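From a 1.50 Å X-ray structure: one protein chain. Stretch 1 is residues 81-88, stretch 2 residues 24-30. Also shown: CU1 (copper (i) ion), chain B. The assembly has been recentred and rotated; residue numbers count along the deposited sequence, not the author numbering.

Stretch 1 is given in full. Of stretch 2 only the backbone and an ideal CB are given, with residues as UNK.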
ATOM      1  N   GLY A  81      -4.964  -1.871 -13.839  1.00 22.32           N
ATOM      2  CA  GLY A  81      -6.086  -2.474 -13.145  1.00 22.85           C
ATOM      3  C   GLY A  81      -5.993  -2.453 -11.631  1.00 23.88           C
ATOM      4  O   GLY A  81      -5.098  -1.836 -11.050  1.00 22.54           O
ATOM      5  N   ARG A  82      -6.939  -3.136 -10.995  1.00 21.32           N
ATOM      6  CA  ARG A  82      -7.007  -3.221  -9.541  1.00 20.16           C
ATOM      7  C   ARG A  82      -6.211  -4.417  -9.029  1.00 20.94           C
ATOM      8  O   ARG A  82      -6.362  -5.536  -9.527  1.00 23.76           O
ATOM      9  CB  ARG A  82      -8.467  -3.349  -9.102  1.00 23.19           C
ATOM     10  CG  ARG A  82      -8.678  -3.455  -7.601  1.00 20.51           C
ATOM     11  CD  ARG A  82      -9.995  -4.156  -7.304  1.00 21.70           C
ATOM     12  NE  ARG A  82     -10.391  -4.038  -5.903  1.00 21.11           N
ATOM     13  CZ  ARG A  82      -9.990  -4.859  -4.938  1.00 23.67           C
ATOM     14  NH1 ARG A  82      -9.166  -5.861  -5.211  1.00 22.89           N
ATOM     15  NH2 ARG A  82     -10.410  -4.672  -3.693  1.00 25.30           N
ATOM     16  N   HIS A  83      -5.368  -4.173  -8.031  1.00 18.78           N
ATOM     17  CA  HIS A  83      -4.546  -5.212  -7.424  1.00 20.51           C
ATOM     18  C   HIS A  83      -4.693  -5.153  -5.911  1.00 20.07           C
ATOM     19  O   HIS A  83      -4.898  -4.080  -5.344  1.00 20.68           O
ATOM     20  CB  HIS A  83      -3.078  -5.020  -7.803  1.00 19.09           C
ATOM     21  CG  HIS A  83      -2.854  -4.842  -9.272  1.00 22.46           C
ATOM     22  ND1 HIS A  83      -2.896  -5.892 -10.162  1.00 22.45           N
ATOM     23  CD2 HIS A  83      -2.588  -3.737 -10.006  1.00 21.98           C
ATOM     24  CE1 HIS A  83      -2.670  -5.441 -11.383  1.00 22.84           C
ATOM     25  NE2 HIS A  83      -2.478  -4.137 -11.315  1.00 20.95           N
ATOM     26  N   GLU A  84      -4.582  -6.300  -5.253  1.00 18.54           N
ATOM     27  CA  GLU A  84      -4.762  -6.352  -3.808  1.00 17.92           C
ATOM     28  C   GLU A  84      -3.444  -6.242  -3.050  1.00 16.82           C
ATOM     29  O   GLU A  84      -2.418  -6.776  -3.478  1.00 17.92           O
ATOM     30  CB  GLU A  84      -5.487  -7.642  -3.406  1.00 16.46           C
ATOM     31  CG  GLU A  84      -5.565  -7.887  -1.899  1.00 17.60           C
ATOM     32  CD  GLU A  84      -6.287  -9.178  -1.555  1.00 20.89           C
ATOM     33  OE1 GLU A  84      -5.699 -10.023  -0.846  1.00 20.66           O
ATOM     34  OE2 GLU A  84      -7.447  -9.347  -1.986  1.00 23.06           O
ATOM     35  N   PHE A  85      -3.483  -5.519  -1.936  1.00 17.64           N
ATOM     36  CA  PHE A  85      -2.445  -5.612  -0.919  1.00 14.63           C
ATOM     37  C   PHE A  85      -3.144  -5.942   0.394  1.00 17.30           C
ATOM     38  O   PHE A  85      -4.347  -5.734   0.531  1.00 15.66           O
ATOM     39  CB  PHE A  85      -1.602  -4.327  -0.828  1.00 15.99           C
ATOM     40  CG  PHE A  85      -2.298  -3.162  -0.167  1.00 16.54           C
ATOM     41  CD1 PHE A  85      -2.369  -3.065   1.215  1.00 16.97           C
ATOM     42  CD2 PHE A  85      -2.835  -2.134  -0.928  1.00 16.36           C
ATOM     43  CE1 PHE A  85      -2.988  -1.987   1.823  1.00 16.71           C
ATOM     44  CE2 PHE A  85      -3.457  -1.053  -0.326  1.00 17.84           C
ATOM     45  CZ  PHE A  85      -3.533  -0.980   1.052  1.00 17.31           C
ATOM     46  N   SER A  86      -2.407  -6.490   1.349  1.00 14.37           N
ATOM     47  CA  SER A  86      -3.012  -6.887   2.606  1.00 16.62           C
ATOM     48  C   SER A  86      -1.941  -7.023   3.669  1.00 14.19           C
ATOM     49  O   SER A  86      -0.757  -6.833   3.390  1.00 16.07           O
ATOM     50  CB  SER A  86      -3.751  -8.218   2.447  1.00 15.79           C
ATOM     51  OG  SER A  86      -2.844  -9.294   2.275  1.00 15.98           O
ATOM     52  N   CYS A  87      -2.357  -7.334   4.891  1.00 14.68           N
ATOM     53  CA  CYS A  87      -1.407  -7.755   5.909  1.00 14.32           C
ATOM     54  C   CYS A  87      -0.909  -9.149   5.554  1.00 13.98           C
ATOM     55  O   CYS A  87      -1.401  -9.772   4.612  1.00 16.86           O
ATOM     56  CB  CYS A  87      -2.059  -7.764   7.289  1.00 15.12           C
ATOM     57  SG  CYS A  87      -3.338  -9.021   7.479  1.00 14.63           S
ATOM     58  N   GLY A  88       0.069  -9.635   6.309  1.00 14.86           N
ATOM     59  CA  GLY A  88       0.625 -10.953   6.064  1.00 16.59           C
ATOM     60  C   GLY A  88      -0.350 -12.087   6.320  1.00 16.96           C
ATOM     61  O   GLY A  88      -0.112 -13.215   5.898  1.00 19.67           O
ATOM     62  N   UNK A  24      -7.687  -1.512  10.391  1.00 21.09           N
ATOM     63  CA  UNK A  24      -7.690  -1.501   8.940  1.00 20.33           C
ATOM     64  C   UNK A  24      -6.606  -0.593   8.395  1.00 18.20           C
ATOM     65  O   UNK A  24      -5.885   0.058   9.155  1.00 20.25           O
ATOM     66  CB  UNK A  24      -9.058  -1.063   8.413  1.00 20.33           C
ATOM     67  N   UNK A  25      -6.483  -0.548   7.074  1.00 18.16           N
ATOM     68  CA  UNK A  25      -5.546   0.364   6.437  1.00 17.75           C
ATOM     69  C   UNK A  25      -6.265   1.638   6.014  1.00 21.16           C
ATOM     70  O   UNK A  25      -7.403   1.589   5.550  1.00 19.65           O
ATOM     71  CB  UNK A  25      -4.877  -0.301   5.233  1.00 17.75           C
ATOM     72  N   UNK A  26      -5.599   2.775   6.181  1.00 17.60           N
ATOM     73  CA  UNK A  26      -6.189   4.058   5.816  1.00 19.97           C
ATOM     74  C   UNK A  26      -5.163   4.969   5.148  1.00 18.55           C
ATOM     75  O   UNK A  26      -4.204   5.398   5.788  1.00 19.61           O
ATOM     76  CB  UNK A  26      -6.774   4.743   7.052  1.00 19.97           C
ATOM     77  N   UNK A  27      -5.356   5.265   3.852  1.00 17.94           N
ATOM     78  CA  UNK A  27      -6.460   4.795   3.006  1.00 18.59           C
ATOM     79  C   UNK A  27      -6.273   3.341   2.591  1.00 21.31           C
ATOM     80  O   UNK A  27      -5.144   2.904   2.376  1.00 23.35           O
ATOM     81  CB  UNK A  27      -6.585   5.675   1.761  1.00 18.59           C
ATOM     82  N   UNK A  28      -7.374   2.607   2.472  1.00 22.34           N
ATOM     83  CA  UNK A  28      -7.312   1.210   2.067  1.00 21.08           C
ATOM     84  C   UNK A  28      -7.207   1.072   0.553  1.00 21.46           C
ATOM     85  O   UNK A  28      -6.690   0.077   0.047  1.00 19.85           O
ATOM     86  CB  UNK A  28      -8.541   0.456   2.578  1.00 21.08           C
ATOM     87  N   UNK A  29      -7.695   2.075  -0.170  1.00 21.74           N
ATOM     88  CA  UNK A  29      -7.690   2.030  -1.627  1.00 20.80           C
ATOM     89  C   UNK A  29      -6.954   3.225  -2.210  1.00 20.67           C
ATOM     90  O   UNK A  29      -7.279   4.373  -1.911  1.00 20.67           O
ATOM     91  CB  UNK A  29      -9.122   1.981  -2.165  1.00 20.80           C
ATOM     92  N   UNK A  30      -5.956   2.948  -3.040  1.00 20.09           N
ATOM     93  CA  UNK A  30      -5.147   4.006  -3.628  1.00 19.09           C
ATOM     94  C   UNK A  30      -5.049   3.853  -5.140  1.00 22.44           C
ATOM     95  O   UNK A  30      -5.365   2.798  -5.693  1.00 20.87           O
ATOM     96  CB  UNK A  30      -3.748   4.010  -3.009  1.00 19.09           C
TER
HETATM   97 CU   CU1 B 101      -3.722  -8.983   9.591  1.00 17.67          CU

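Position 24 has phi/psi of 94/177, and its ideal CB finds nothing of stretch 1 within 5.5 Å. Positive phi favours glycine, and the residue is G24.

At position 25, phi/psi of -96/141 is ordinary strand geometry, and CA-to-CB points toward stretch 1. The ideal CB lies 4.2 Å from F85 CE1, so a side chain leaving here must pass the rim of that ring. Beyond it lie the backbone of S86 and C87 and the CB of C87. A large apolar or aromatic group suits this space: leucine, methionine, phenylalanine or tyrosine could each be argued. The residue is Y25, with chi1 at -66° (m). Its ring receives the edge of F85 on one face, with centroids 5.5 Å apart, planes at 69° and a closest pair F85 CE1 to Y25 CD2 of 3.9 Å. The hydroxyl reaches C87, with Y25 OH 3.2 Å from both C87 CA and C87 CB. Although Y25 OH is 3.3 Å from C87 N, the angle is too poor for a hydrogen bond, so the fit there rests on packing. The same cysteine binds the copper(I) ion, C87 SG to CU at 2.1 Å, which places the tyrosine against the backbone of a metal ligand.

Position 26 points its CB away, and stretch 1 places no constraint on it; almost any residue would serve as far as stretch 1 is concerned. It is H26, whose side chain stays far from stretch 1, H26 CB to F85 CZ being 8.9 Å.

Position 27 follows a cis peptide bond, visible in the backbone, which strongly suggests proline; phi of -76° agrees. P27 meets stretch 1 through its carbonyl, P27 O lying 4.4 Å from F85 CZ at the ring edge.

At position 28, phi/psi is -82/-25 and CB points sideways, 5.4 Å from F85 CZ. Stretch 1 offers no polar partner near this CB, so a small residue is adequate without being compelled. A28 makes its closest approach by backbone, A28 O to F85 CE2 at 3.4 Å.

Position 29 returns to strand angles, -123/125. Its CB points sideways and touches no stretch 1 atom, but the extended R82 carries a guanidinium nearby, R82 NH2 lying 6.9 Å from that CB. An acidic, polar or aromatic side chain could reach it. H29, chi1 -53° (m), brings its CE1 to 4.3 Å from R82 NH2, an oblique contact without a hydrogen bond.

Position 30, also extended at -129/165, has a sideways CB beyond 5.5 Å. The F85 ring offers an apolar neighbour, so a branched aliphatic is reasonable. I30, chi1 71° (p), comes no nearer than 5.0 Å, I30 CG1 to F85 CE2, too far for a contact.

Stretch 2, residues 24-30: GYHPAHI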
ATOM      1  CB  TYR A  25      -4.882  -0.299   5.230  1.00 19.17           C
ATOM      2  CG  TYR A  25      -3.982  -1.456   5.592  1.00 17.96           C
ATOM      3  CD1 TYR A  25      -2.737  -1.238   6.166  1.00 15.97           C
ATOM      4  CD2 TYR A  25      -4.374  -2.767   5.357  1.00 18.50           C
ATOM      5  CE1 TYR A  25      -1.907  -2.297   6.499  1.00 15.98           C
ATOM      6  CE2 TYR A  25      -3.551  -3.831   5.688  1.00 16.77           C
ATOM      7  CZ  TYR A  25      -2.320  -3.588   6.257  1.00 15.48           C
ATOM      8  OH  TYR A  25      -1.502  -4.643   6.587  1.00 17.13           O
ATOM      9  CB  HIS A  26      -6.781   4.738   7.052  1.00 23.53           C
ATOM     10  CG  HIS A  26      -7.676   3.846   7.859  1.00 22.55           C
ATOM     11  ND1 HIS A  26      -9.004   3.646   7.547  1.00 29.36           N
ATOM     12  CD2 HIS A  26      -7.429   3.095   8.956  1.00 24.27           C
ATOM     13  CE1 HIS A  26      -9.537   2.811   8.421  1.00 28.39           C
ATOM     14  NE2 HIS A  26      -8.603   2.462   9.288  1.00 26.93           N
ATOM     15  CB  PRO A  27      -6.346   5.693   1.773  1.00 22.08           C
ATOM     16  CG  PRO A  27      -4.890   5.998   1.683  1.00 23.46           C
ATOM     17  CD  PRO A  27      -4.424   6.130   3.106  1.00 20.79           C
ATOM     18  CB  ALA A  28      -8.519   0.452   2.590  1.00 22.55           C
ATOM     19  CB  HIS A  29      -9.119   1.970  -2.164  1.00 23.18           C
ATOM     20  CG  HIS A  29      -9.933   0.866  -1.569  1.00 21.47           C
ATOM     21  ND1 HIS A  29      -9.695  -0.462  -1.842  1.00 23.90           N
ATOM     22  CD2 HIS A  29     -10.973   0.894  -0.702  1.00 23.37           C
ATOM     23  CE1 HIS A  29     -10.558  -1.208  -1.173  1.00 24.04           C
ATOM     24  NE2 HIS A  29     -11.343  -0.408  -0.474  1.00 26.52           N
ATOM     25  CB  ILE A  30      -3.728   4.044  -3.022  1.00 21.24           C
ATOM     26  CG1 ILE A  30      -2.906   2.842  -3.487  1.00 19.69           C
ATOM     27  CG2 ILE A  30      -3.791   4.103  -1.501  1.00 20.45           C
ATOM     28  CD1 ILE A  30      -1.482   2.842  -2.966  1.00 18.92           C
TER
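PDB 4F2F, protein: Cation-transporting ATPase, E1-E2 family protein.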